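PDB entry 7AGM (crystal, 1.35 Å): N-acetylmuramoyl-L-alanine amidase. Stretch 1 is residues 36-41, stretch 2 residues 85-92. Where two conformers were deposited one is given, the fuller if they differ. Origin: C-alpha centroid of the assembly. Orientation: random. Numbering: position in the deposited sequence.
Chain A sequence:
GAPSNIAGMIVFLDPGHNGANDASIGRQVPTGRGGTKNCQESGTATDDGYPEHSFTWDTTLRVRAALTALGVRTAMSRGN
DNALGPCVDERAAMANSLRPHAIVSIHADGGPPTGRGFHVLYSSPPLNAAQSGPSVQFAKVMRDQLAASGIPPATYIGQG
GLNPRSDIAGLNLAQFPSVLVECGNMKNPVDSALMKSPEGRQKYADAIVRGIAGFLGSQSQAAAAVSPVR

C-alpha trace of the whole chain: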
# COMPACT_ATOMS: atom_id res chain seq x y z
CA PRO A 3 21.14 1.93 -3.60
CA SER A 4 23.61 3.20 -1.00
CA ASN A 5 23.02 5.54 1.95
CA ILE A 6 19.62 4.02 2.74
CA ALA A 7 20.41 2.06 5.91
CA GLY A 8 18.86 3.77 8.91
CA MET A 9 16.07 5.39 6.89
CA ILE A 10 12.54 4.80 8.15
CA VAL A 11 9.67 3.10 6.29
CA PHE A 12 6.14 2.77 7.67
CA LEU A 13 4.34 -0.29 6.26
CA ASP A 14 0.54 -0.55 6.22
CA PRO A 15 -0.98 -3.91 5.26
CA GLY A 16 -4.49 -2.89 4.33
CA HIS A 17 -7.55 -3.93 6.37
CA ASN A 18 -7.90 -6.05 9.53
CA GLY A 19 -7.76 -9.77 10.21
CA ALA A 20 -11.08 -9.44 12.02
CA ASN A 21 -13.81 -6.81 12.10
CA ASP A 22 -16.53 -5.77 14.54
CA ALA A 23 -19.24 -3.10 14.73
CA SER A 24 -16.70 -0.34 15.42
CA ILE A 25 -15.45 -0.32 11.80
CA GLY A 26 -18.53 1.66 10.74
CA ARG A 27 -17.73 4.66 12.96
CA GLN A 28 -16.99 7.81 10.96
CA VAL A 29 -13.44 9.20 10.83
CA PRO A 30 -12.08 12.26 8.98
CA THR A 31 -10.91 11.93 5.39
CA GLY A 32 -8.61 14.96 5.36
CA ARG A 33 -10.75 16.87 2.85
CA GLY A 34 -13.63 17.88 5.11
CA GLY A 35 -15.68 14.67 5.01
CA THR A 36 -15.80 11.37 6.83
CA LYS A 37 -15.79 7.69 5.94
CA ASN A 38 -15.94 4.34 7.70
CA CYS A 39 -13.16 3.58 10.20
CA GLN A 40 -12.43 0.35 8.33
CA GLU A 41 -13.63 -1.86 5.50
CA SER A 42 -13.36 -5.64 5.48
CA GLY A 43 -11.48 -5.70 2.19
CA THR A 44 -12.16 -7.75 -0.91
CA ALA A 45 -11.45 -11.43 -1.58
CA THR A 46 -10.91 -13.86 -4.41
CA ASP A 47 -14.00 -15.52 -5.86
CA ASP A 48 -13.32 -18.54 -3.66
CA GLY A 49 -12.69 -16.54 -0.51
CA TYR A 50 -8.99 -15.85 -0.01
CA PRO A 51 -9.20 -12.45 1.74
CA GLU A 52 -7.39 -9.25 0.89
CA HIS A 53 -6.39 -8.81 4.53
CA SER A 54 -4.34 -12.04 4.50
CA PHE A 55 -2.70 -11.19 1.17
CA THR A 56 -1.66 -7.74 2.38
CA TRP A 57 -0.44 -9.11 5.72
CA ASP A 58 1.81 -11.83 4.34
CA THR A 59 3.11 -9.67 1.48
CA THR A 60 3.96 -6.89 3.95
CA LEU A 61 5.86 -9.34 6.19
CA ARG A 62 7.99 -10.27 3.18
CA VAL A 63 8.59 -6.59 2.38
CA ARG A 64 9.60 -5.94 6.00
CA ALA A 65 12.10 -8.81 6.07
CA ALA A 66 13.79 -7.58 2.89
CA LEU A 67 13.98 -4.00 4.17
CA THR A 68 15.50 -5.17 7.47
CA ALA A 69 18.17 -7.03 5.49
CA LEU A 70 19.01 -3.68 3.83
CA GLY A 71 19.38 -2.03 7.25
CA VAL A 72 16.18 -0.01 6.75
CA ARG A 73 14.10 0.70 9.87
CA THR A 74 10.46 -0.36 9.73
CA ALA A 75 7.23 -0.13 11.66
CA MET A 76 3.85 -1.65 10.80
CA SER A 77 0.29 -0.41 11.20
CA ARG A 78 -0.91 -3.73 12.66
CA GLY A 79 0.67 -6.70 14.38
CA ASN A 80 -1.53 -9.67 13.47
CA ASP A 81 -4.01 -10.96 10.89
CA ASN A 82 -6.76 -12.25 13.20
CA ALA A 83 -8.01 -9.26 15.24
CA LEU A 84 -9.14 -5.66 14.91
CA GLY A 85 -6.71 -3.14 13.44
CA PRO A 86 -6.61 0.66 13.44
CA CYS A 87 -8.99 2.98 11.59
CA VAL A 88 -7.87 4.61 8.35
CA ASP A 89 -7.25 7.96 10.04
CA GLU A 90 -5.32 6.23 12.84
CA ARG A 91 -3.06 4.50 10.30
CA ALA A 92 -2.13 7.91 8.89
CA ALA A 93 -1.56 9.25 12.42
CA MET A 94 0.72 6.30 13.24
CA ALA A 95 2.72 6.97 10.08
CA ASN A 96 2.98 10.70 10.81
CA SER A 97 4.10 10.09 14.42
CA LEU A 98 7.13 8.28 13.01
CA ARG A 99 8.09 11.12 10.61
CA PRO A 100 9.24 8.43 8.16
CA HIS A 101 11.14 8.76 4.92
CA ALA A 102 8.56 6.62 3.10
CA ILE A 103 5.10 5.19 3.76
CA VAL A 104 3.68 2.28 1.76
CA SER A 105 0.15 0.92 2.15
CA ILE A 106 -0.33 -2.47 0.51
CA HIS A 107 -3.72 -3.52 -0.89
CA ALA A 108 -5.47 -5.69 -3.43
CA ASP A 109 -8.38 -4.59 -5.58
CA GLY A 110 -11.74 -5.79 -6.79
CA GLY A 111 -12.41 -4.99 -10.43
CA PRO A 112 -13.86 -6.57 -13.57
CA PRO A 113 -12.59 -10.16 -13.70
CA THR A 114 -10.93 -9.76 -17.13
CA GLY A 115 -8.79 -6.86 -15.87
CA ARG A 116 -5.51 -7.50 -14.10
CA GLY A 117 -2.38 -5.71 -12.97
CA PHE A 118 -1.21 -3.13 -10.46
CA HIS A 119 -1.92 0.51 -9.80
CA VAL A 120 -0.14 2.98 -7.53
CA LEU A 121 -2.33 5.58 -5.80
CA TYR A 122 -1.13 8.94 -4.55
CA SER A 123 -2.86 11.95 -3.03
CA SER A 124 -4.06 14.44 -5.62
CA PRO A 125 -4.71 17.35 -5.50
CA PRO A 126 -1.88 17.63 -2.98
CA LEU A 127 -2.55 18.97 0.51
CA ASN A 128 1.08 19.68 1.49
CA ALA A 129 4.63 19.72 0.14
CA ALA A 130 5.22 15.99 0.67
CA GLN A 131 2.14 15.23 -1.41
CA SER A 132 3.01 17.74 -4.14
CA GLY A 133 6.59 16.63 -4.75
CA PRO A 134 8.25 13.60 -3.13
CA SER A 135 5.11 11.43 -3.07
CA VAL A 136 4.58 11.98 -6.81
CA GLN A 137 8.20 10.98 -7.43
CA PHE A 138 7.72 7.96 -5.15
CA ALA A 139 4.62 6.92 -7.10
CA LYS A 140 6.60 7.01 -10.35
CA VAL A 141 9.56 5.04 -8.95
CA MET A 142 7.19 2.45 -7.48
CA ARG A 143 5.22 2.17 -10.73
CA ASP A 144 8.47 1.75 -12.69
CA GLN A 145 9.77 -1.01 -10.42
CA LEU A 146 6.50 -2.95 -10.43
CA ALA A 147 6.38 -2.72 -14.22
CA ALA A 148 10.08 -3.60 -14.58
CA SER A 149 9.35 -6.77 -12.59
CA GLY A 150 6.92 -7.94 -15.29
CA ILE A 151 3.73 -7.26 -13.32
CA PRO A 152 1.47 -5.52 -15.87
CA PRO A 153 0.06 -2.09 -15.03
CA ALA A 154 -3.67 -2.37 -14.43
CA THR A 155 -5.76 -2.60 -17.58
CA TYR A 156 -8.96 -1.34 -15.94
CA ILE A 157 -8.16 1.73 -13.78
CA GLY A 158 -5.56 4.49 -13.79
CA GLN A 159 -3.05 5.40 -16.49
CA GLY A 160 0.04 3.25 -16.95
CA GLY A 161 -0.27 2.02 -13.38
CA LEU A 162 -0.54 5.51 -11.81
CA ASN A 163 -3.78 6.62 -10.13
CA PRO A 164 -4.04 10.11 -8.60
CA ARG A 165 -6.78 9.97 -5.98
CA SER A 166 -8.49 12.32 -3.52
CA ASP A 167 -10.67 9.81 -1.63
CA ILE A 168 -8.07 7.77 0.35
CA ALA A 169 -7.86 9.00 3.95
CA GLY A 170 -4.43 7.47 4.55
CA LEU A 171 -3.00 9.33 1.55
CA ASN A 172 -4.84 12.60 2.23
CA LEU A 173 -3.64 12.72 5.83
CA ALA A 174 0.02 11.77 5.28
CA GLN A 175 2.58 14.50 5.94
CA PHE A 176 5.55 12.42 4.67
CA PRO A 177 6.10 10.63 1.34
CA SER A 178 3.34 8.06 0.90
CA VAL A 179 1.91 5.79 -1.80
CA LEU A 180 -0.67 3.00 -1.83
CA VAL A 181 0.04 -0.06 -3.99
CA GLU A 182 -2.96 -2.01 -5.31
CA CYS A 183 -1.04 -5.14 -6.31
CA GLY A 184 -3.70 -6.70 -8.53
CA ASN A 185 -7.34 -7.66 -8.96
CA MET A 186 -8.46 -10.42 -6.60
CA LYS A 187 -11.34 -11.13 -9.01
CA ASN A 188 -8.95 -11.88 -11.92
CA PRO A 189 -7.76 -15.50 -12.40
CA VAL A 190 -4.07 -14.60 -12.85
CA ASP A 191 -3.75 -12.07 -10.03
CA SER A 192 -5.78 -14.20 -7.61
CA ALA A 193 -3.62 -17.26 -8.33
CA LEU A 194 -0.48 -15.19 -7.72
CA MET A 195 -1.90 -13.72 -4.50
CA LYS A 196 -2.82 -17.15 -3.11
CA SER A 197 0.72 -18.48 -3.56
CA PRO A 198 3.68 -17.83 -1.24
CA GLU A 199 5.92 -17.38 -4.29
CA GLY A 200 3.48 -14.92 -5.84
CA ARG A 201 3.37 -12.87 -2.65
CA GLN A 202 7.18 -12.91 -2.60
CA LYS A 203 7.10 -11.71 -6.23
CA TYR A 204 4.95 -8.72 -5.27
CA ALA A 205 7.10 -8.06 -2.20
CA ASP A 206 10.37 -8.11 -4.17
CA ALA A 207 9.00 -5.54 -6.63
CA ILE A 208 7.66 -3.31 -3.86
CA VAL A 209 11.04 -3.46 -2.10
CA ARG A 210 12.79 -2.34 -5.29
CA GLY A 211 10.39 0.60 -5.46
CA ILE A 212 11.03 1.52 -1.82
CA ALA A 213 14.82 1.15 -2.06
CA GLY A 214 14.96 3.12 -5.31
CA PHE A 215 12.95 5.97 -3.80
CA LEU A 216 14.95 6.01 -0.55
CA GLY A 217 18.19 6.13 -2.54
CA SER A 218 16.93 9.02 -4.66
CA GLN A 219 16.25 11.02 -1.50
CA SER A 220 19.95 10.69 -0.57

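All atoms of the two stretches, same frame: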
# COMPACT_ATOMS: atom_id res chain seq x y z
N THR A 36 -16.09 12.54 6.02
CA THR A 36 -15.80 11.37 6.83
C THR A 36 -16.04 10.11 6.01
O THR A 36 -16.67 10.15 4.94
CB THR A 36 -16.63 11.31 8.12
OG1 THR A 36 -18.01 11.10 7.80
CG2 THR A 36 -16.50 12.60 8.91
N LYS A 37 -15.52 9.00 6.51
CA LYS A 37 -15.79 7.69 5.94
C LYS A 37 -15.66 6.65 7.04
O LYS A 37 -15.28 6.97 8.18
CB LYS A 37 -14.90 7.38 4.72
CG LYS A 37 -13.42 7.30 5.02
CD LYS A 37 -12.60 7.32 3.73
CE LYS A 37 -13.02 6.20 2.78
NZ LYS A 37 -12.13 6.13 1.58
N ASN A 38 -15.99 5.41 6.71
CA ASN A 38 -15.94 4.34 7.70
C ASN A 38 -14.52 4.14 8.23
O ASN A 38 -13.54 4.23 7.48
CB ASN A 38 -16.45 3.03 7.09
CG ASN A 38 -17.96 3.01 6.93
OD1 ASN A 38 -18.62 4.04 7.03
ND2 ASN A 38 -18.50 1.82 6.67
N CYS A 39 -14.43 3.90 9.54
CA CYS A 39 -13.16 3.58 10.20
C CYS A 39 -12.40 2.50 9.44
O CYS A 39 -11.20 2.64 9.17
CB CYS A 39 -13.45 3.13 11.64
SG CYS A 39 -12.18 2.13 12.43
N GLN A 40 -13.06 1.40 9.10
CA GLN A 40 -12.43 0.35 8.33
C GLN A 40 -13.42 -0.28 7.37
O GLN A 40 -14.64 -0.10 7.48
CB GLN A 40 -11.79 -0.73 9.21
CG GLN A 40 -10.32 -0.50 9.52
CD GLN A 40 -9.45 -0.47 8.27
OE1 GLN A 40 -9.85 -0.95 7.21
NE2 GLN A 40 -8.26 0.10 8.40
N GLU A 41 -12.87 -1.00 6.40
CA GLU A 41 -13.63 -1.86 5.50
C GLU A 41 -13.03 -3.24 5.59
O GLU A 41 -11.83 -3.39 5.85
CB GLU A 41 -13.51 -1.40 4.04
CG GLU A 41 -14.26 -0.14 3.71
CD GLU A 41 -15.76 -0.36 3.68
OE1 GLU A 41 -16.20 -1.49 3.41
OE2 GLU A 41 -16.49 0.62 3.94
N GLY A 85 -7.82 -4.03 13.70
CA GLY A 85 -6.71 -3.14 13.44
C GLY A 85 -7.18 -1.70 13.42
O GLY A 85 -8.38 -1.42 13.55
N PRO A 86 -6.26 -0.75 13.26
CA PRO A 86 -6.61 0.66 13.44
C PRO A 86 -7.46 1.21 12.29
O PRO A 86 -7.41 0.71 11.16
CB PRO A 86 -5.25 1.37 13.47
CG PRO A 86 -4.24 0.29 13.74
CD PRO A 86 -4.81 -0.94 13.09
N CYS A 87 -8.22 2.26 12.60
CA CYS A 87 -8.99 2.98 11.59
C CYS A 87 -8.07 3.65 10.58
O CYS A 87 -6.87 3.86 10.81
CB CYS A 87 -9.85 4.05 12.25
SG CYS A 87 -11.02 3.44 13.47
N VAL A 88 -8.66 4.04 9.44
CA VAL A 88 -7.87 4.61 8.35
C VAL A 88 -7.22 5.92 8.74
O VAL A 88 -6.10 6.22 8.30
CB VAL A 88 -8.69 4.71 7.04
CG1 VAL A 88 -9.01 3.32 6.49
CG2 VAL A 88 -9.96 5.51 7.27
N ASP A 89 -7.89 6.74 9.56
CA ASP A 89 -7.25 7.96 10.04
C ASP A 89 -6.13 7.65 11.03
O ASP A 89 -5.07 8.30 11.01
CB ASP A 89 -8.28 8.94 10.61
CG ASP A 89 -9.00 8.41 11.84
OD1 ASP A 89 -9.17 7.17 11.97
OD2 ASP A 89 -9.43 9.24 12.67
N GLU A 90 -6.34 6.64 11.88
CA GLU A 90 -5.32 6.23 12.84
C GLU A 90 -4.07 5.70 12.14
O GLU A 90 -2.95 5.93 12.61
CB GLU A 90 -5.89 5.18 13.80
CG GLU A 90 -7.00 5.73 14.70
CD GLU A 90 -7.67 4.66 15.59
OE1 GLU A 90 -7.72 3.47 15.21
OE2 GLU A 90 -8.15 5.03 16.68
N ARG A 91 -4.23 4.97 11.03
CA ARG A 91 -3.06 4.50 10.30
C ARG A 91 -2.23 5.65 9.75
O ARG A 91 -0.99 5.60 9.75
CB ARG A 91 -3.48 3.52 9.20
CG ARG A 91 -4.14 2.25 9.73
CD ARG A 91 -4.70 1.40 8.62
NE ARG A 91 -5.42 0.25 9.17
CZ ARG A 91 -5.22 -1.03 8.84
NH1 ARG A 91 -4.31 -1.36 7.93
NH2 ARG A 91 -5.94 -1.98 9.42
N ALA A 92 -2.88 6.72 9.29
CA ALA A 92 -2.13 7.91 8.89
C ALA A 92 -1.45 8.58 10.08
O ALA A 92 -0.29 8.99 10.00
CB ALA A 92 -3.02 8.91 8.13

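Two hydrogen bonds and a disulfide join the loop that follows the short strand 36-38 to the start of the helix that begins at Val88. The shorter of the two hydrogen bonds runs between main chains: the amide of Val88 donates to the carbonyl of Cys39, with Val88 N 2.9 Å from Cys39 O. Amides in the first turn of a helix have no carbonyl of a preceding turn to bind, and here stretch 1 supplies the acceptor. The same oxygen also receives a CA-H...O contact, Cys87 CA lying 3.3 Å from Cys39 O.

The second hydrogen bond comes from a side chain. Gln40 NE2 donates to Pro86 O at 3.0 Å with a nearly straight N-H...O angle of 165°. Pro86 O is also the acceptor for Arg91, whose NE lies 2.9 Å from Pro86 O in an almost linear bond, so one carbonyl gathers two donors, one from each stretch. This shared acceptor brings the donors close together: Gln40 NE2 sits over one face of the Arg91 guanidinium, 2.9 Å from Arg91 NE. Both nitrogens are donors, and the short separation is not a hydrogen bond between them. At the other end of the amide, Gln40 OE1 accepts from the main chain of its neighbour, with Glu41 N 3.1 Å from Gln40 OE1, which helps fix the orientation of the amide group.

The covalent link is the disulfide between Cys39 and Cys87, with SG of Cys39 2.0 Å from SG of Cys87 and a chi3 of -84°, close to the magnitude of 90° favoured by disulfides. Cys39 adopts the t rotamer and Cys87 the m rotamer. The CA atoms of Cys39 and Cys87, 4.4 Å apart, are the closest CA pair across the two stretches, and both residues are buried. Cys87 occupies the N-cap position. Its amide is held by the side chain of Glu90, Cys87 N lying 2.9 Å from Glu90 OE1, while its carbonyl accepts the amide of Arg91, with Arg91 N 2.9 Å from Cys87 O. The half-cystine is therefore anchored within the first helical turn as well as across the contact.

Around these bonds, Val88 provides most of the remaining packing. Its CG1 methyl lies 3.8 Å from Gln40 NE2, and its CG2 methyl is 3.8 Å from Asn38 O. Farther out, the aliphatic part of Lys37 just reaches the valine, with Lys37 CG 4.5 Å from Val88 CG2. In all, the contact buries 311 Å², summed over both sides.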